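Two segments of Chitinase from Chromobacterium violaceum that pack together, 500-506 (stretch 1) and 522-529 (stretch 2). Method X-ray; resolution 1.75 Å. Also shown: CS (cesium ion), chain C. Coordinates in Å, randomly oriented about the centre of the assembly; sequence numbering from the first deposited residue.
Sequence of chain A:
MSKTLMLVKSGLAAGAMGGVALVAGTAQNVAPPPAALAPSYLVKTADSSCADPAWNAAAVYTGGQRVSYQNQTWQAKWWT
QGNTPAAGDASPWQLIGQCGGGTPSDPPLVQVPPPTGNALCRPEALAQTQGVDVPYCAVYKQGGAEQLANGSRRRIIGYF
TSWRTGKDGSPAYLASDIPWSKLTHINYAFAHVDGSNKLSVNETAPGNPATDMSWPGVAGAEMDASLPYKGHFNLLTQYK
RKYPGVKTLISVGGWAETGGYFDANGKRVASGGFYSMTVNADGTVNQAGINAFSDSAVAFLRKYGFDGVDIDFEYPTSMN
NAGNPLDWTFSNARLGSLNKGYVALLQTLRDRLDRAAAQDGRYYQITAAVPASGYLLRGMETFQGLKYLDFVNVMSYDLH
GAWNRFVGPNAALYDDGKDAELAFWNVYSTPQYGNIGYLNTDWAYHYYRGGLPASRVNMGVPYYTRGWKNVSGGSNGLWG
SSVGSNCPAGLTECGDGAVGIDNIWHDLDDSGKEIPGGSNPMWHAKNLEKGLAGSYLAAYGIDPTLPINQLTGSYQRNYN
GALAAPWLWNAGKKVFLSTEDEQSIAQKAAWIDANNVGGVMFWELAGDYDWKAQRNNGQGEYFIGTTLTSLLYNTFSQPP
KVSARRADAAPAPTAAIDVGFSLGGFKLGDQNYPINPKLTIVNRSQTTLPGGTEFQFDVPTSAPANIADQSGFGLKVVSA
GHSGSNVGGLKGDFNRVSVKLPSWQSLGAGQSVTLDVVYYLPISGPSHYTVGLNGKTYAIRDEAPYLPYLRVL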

# COMPACT_ATOMS: atom_id res chain seq x y z
N GLY A 500 26.07 -12.02 4.22
CA GLY A 500 27.12 -11.50 5.09
C GLY A 500 27.06 -10.00 5.27
O GLY A 500 26.04 -9.46 5.70
N ILE A 501 28.15 -9.32 4.93
CA ILE A 501 28.23 -7.87 5.09
C ILE A 501 27.25 -7.17 4.14
O ILE A 501 26.91 -6.00 4.33
CB ILE A 501 29.67 -7.35 4.83
CG1 ILE A 501 29.84 -5.91 5.35
CG2 ILE A 501 30.03 -7.48 3.35
CD1 ILE A 501 31.28 -5.42 5.33
N ASP A 502 26.77 -7.91 3.14
CA ASP A 502 25.77 -7.40 2.20
C ASP A 502 24.32 -7.69 2.61
O ASP A 502 23.40 -7.46 1.83
CB ASP A 502 26.00 -8.00 0.81
CG ASP A 502 27.34 -7.63 0.23
OD1 ASP A 502 27.79 -6.48 0.45
OD2 ASP A 502 27.94 -8.49 -0.46
N ASN A 503 24.12 -8.17 3.84
CA ASN A 503 22.81 -8.70 4.22
C ASN A 503 22.59 -8.60 5.74
O ASN A 503 22.10 -9.53 6.37
CB ASN A 503 22.71 -10.16 3.74
CG ASN A 503 21.31 -10.75 3.86
OD1 ASN A 503 20.31 -10.08 3.63
ND2 ASN A 503 21.25 -12.02 4.24
N ILE A 504 22.95 -7.46 6.34
CA ILE A 504 23.04 -7.41 7.80
C ILE A 504 21.68 -7.38 8.50
O ILE A 504 21.60 -7.67 9.69
CB ILE A 504 23.87 -6.19 8.28
CG1 ILE A 504 23.10 -4.87 8.17
CG2 ILE A 504 25.20 -6.13 7.52
CD1 ILE A 504 23.82 -3.71 8.91
N TRP A 505 20.62 -7.06 7.77
CA TRP A 505 19.28 -7.10 8.34
C TRP A 505 18.54 -8.37 7.93
O TRP A 505 17.32 -8.37 7.76
CB TRP A 505 18.48 -5.86 7.94
CG TRP A 505 18.58 -4.75 8.94
CD1 TRP A 505 19.43 -4.68 10.01
CD2 TRP A 505 17.78 -3.56 8.98
NE1 TRP A 505 19.21 -3.51 10.71
CE2 TRP A 505 18.20 -2.81 10.09
CE3 TRP A 505 16.75 -3.07 8.18
CZ2 TRP A 505 17.62 -1.58 10.43
CZ3 TRP A 505 16.18 -1.85 8.51
CH2 TRP A 505 16.62 -1.12 9.62
N HIS A 506 19.29 -9.46 7.77
CA HIS A 506 18.71 -10.76 7.42
C HIS A 506 17.77 -11.31 8.49
O HIS A 506 17.89 -10.97 9.68
CB HIS A 506 19.81 -11.78 7.18
CG HIS A 506 20.72 -11.97 8.35
ND1 HIS A 506 21.95 -11.35 8.45
CD2 HIS A 506 20.57 -12.70 9.48
CE1 HIS A 506 22.52 -11.69 9.60
NE2 HIS A 506 21.71 -12.51 10.24
N MET A 522 19.56 1.63 5.10
CA MET A 522 20.28 2.50 4.17
C MET A 522 21.55 3.10 4.78
O MET A 522 22.48 3.44 4.04
CB MET A 522 19.35 3.60 3.63
CG MET A 522 18.62 3.19 2.33
SD MET A 522 19.75 2.55 1.07
CE MET A 522 20.86 3.93 0.88
N TRP A 523 21.64 3.22 6.11
CA TRP A 523 22.91 3.69 6.67
C TRP A 523 24.03 2.70 6.37
O TRP A 523 25.17 3.10 6.12
CB TRP A 523 22.85 3.93 8.19
CG TRP A 523 21.88 3.12 9.03
CD1 TRP A 523 20.55 3.38 9.24
CD2 TRP A 523 22.19 1.97 9.86
NE1 TRP A 523 20.02 2.46 10.11
CE2 TRP A 523 20.99 1.58 10.50
CE3 TRP A 523 23.35 1.23 10.09
CZ2 TRP A 523 20.92 0.48 11.36
CZ3 TRP A 523 23.29 0.14 10.95
CH2 TRP A 523 22.08 -0.23 11.57
N HIS A 524 23.72 1.40 6.38
CA HIS A 524 24.77 0.44 6.09
C HIS A 524 25.16 0.52 4.61
O HIS A 524 26.34 0.46 4.29
CB HIS A 524 24.35 -0.99 6.47
CG HIS A 524 25.44 -1.99 6.25
ND1 HIS A 524 26.67 -1.89 6.86
CD2 HIS A 524 25.50 -3.09 5.47
CE1 HIS A 524 27.44 -2.90 6.47
NE2 HIS A 524 26.75 -3.63 5.62
N ALA A 525 24.18 0.69 3.72
CA ALA A 525 24.47 0.87 2.30
C ALA A 525 25.32 2.12 2.06
O ALA A 525 26.18 2.13 1.17
CB ALA A 525 23.18 0.94 1.50
N LYS A 526 25.09 3.17 2.84
CA LYS A 526 25.88 4.39 2.71
C LYS A 526 27.32 4.15 3.19
O LYS A 526 28.27 4.70 2.61
CB LYS A 526 25.22 5.54 3.48
CG LYS A 526 24.01 6.13 2.75
CD LYS A 526 24.50 6.94 1.55
CE LYS A 526 23.50 7.00 0.40
NZ LYS A 526 24.12 7.68 -0.81
N ASN A 527 27.50 3.35 4.23
CA ASN A 527 28.85 2.98 4.65
C ASN A 527 29.57 2.12 3.60
O ASN A 527 30.75 2.32 3.33
CB ASN A 527 28.83 2.25 6.00
CG ASN A 527 28.63 3.22 7.16
OD1 ASN A 527 29.04 4.38 7.09
ND2 ASN A 527 28.01 2.74 8.24
N LEU A 528 28.86 1.17 2.99
CA LEU A 528 29.49 0.33 1.98
C LEU A 528 29.99 1.18 0.81
O LEU A 528 31.09 0.96 0.30
CB LEU A 528 28.53 -0.75 1.47
CG LEU A 528 28.19 -1.84 2.49
CD1 LEU A 528 27.24 -2.86 1.88
CD2 LEU A 528 29.47 -2.53 2.99
N GLU A 529 29.17 2.15 0.42
CA GLU A 529 29.52 3.11 -0.63
C GLU A 529 30.81 3.86 -0.28
O GLU A 529 31.65 4.14 -1.14
CB GLU A 529 28.35 4.09 -0.85
CG GLU A 529 28.57 5.09 -1.99
CD GLU A 529 27.48 6.16 -2.10
OE1 GLU A 529 26.40 6.01 -1.47
OE2 GLU A 529 27.70 7.16 -2.82
CS CS C . 33.05 3.46 -3.77

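The single hydrogen bond between these two stretches runs from a side chain to the backbone: His524, on the helix 522-529, reaches out so that its NE2 donates to the carbonyl O of Ile501, 2.7 Å away, with an N-H...O angle of 154°. The oxygen lies at the edge of the imidazole, near its plane, where the N-H points. Histidine suits the position because its ring has two nitrogens: while NE2 serves this contact, ND1 is hydrogen-bonded elsewhere in the structure, so neither is left unsatisfied in a buried site. Its CA-to-CB bond points toward the other stretch, and a t rotamer at chi1 extends the ring across the gap.

The same ring also offers an apolar surface. Ile504, likewise directed toward its partner, lies over one face, its CD1 3.9 Å from the His524 ring centroid in a CH-pi contact and its CG2 3.5 Å from His524 NE2. A branched aliphatic side chain can cover an aromatic face without asking for a polar partner. Ile504 CD1 also approaches Trp523 CZ3 at 4.4 Å.

Around this centre the contact is mainly apolar. One turn along the helix from His524, Leu528 meets Ile501, with Leu528 CD2 4.1 Å from Ile501 CD1; Leu528 CD1 also lies 3.9 Å from Asp502 OD1, a carboxylate oxygen satisfied elsewhere in the structure. In the other direction along the helix, just before His524, Trp523 meets Trp505; their indoles touch through their CZ2 atoms, 4.0 Å apart, with the planes of their rings almost perpendicular. Both CA-to-CB bonds point sideways, yet the ends of these long side chains come nearer, so the broad indoles meet across the gap.

Within stretch 1, a type I turn from Asn503 to His506 carries Ile504 and Trp505 at its two central positions. The whole contact buries 309 Å², both sides summed.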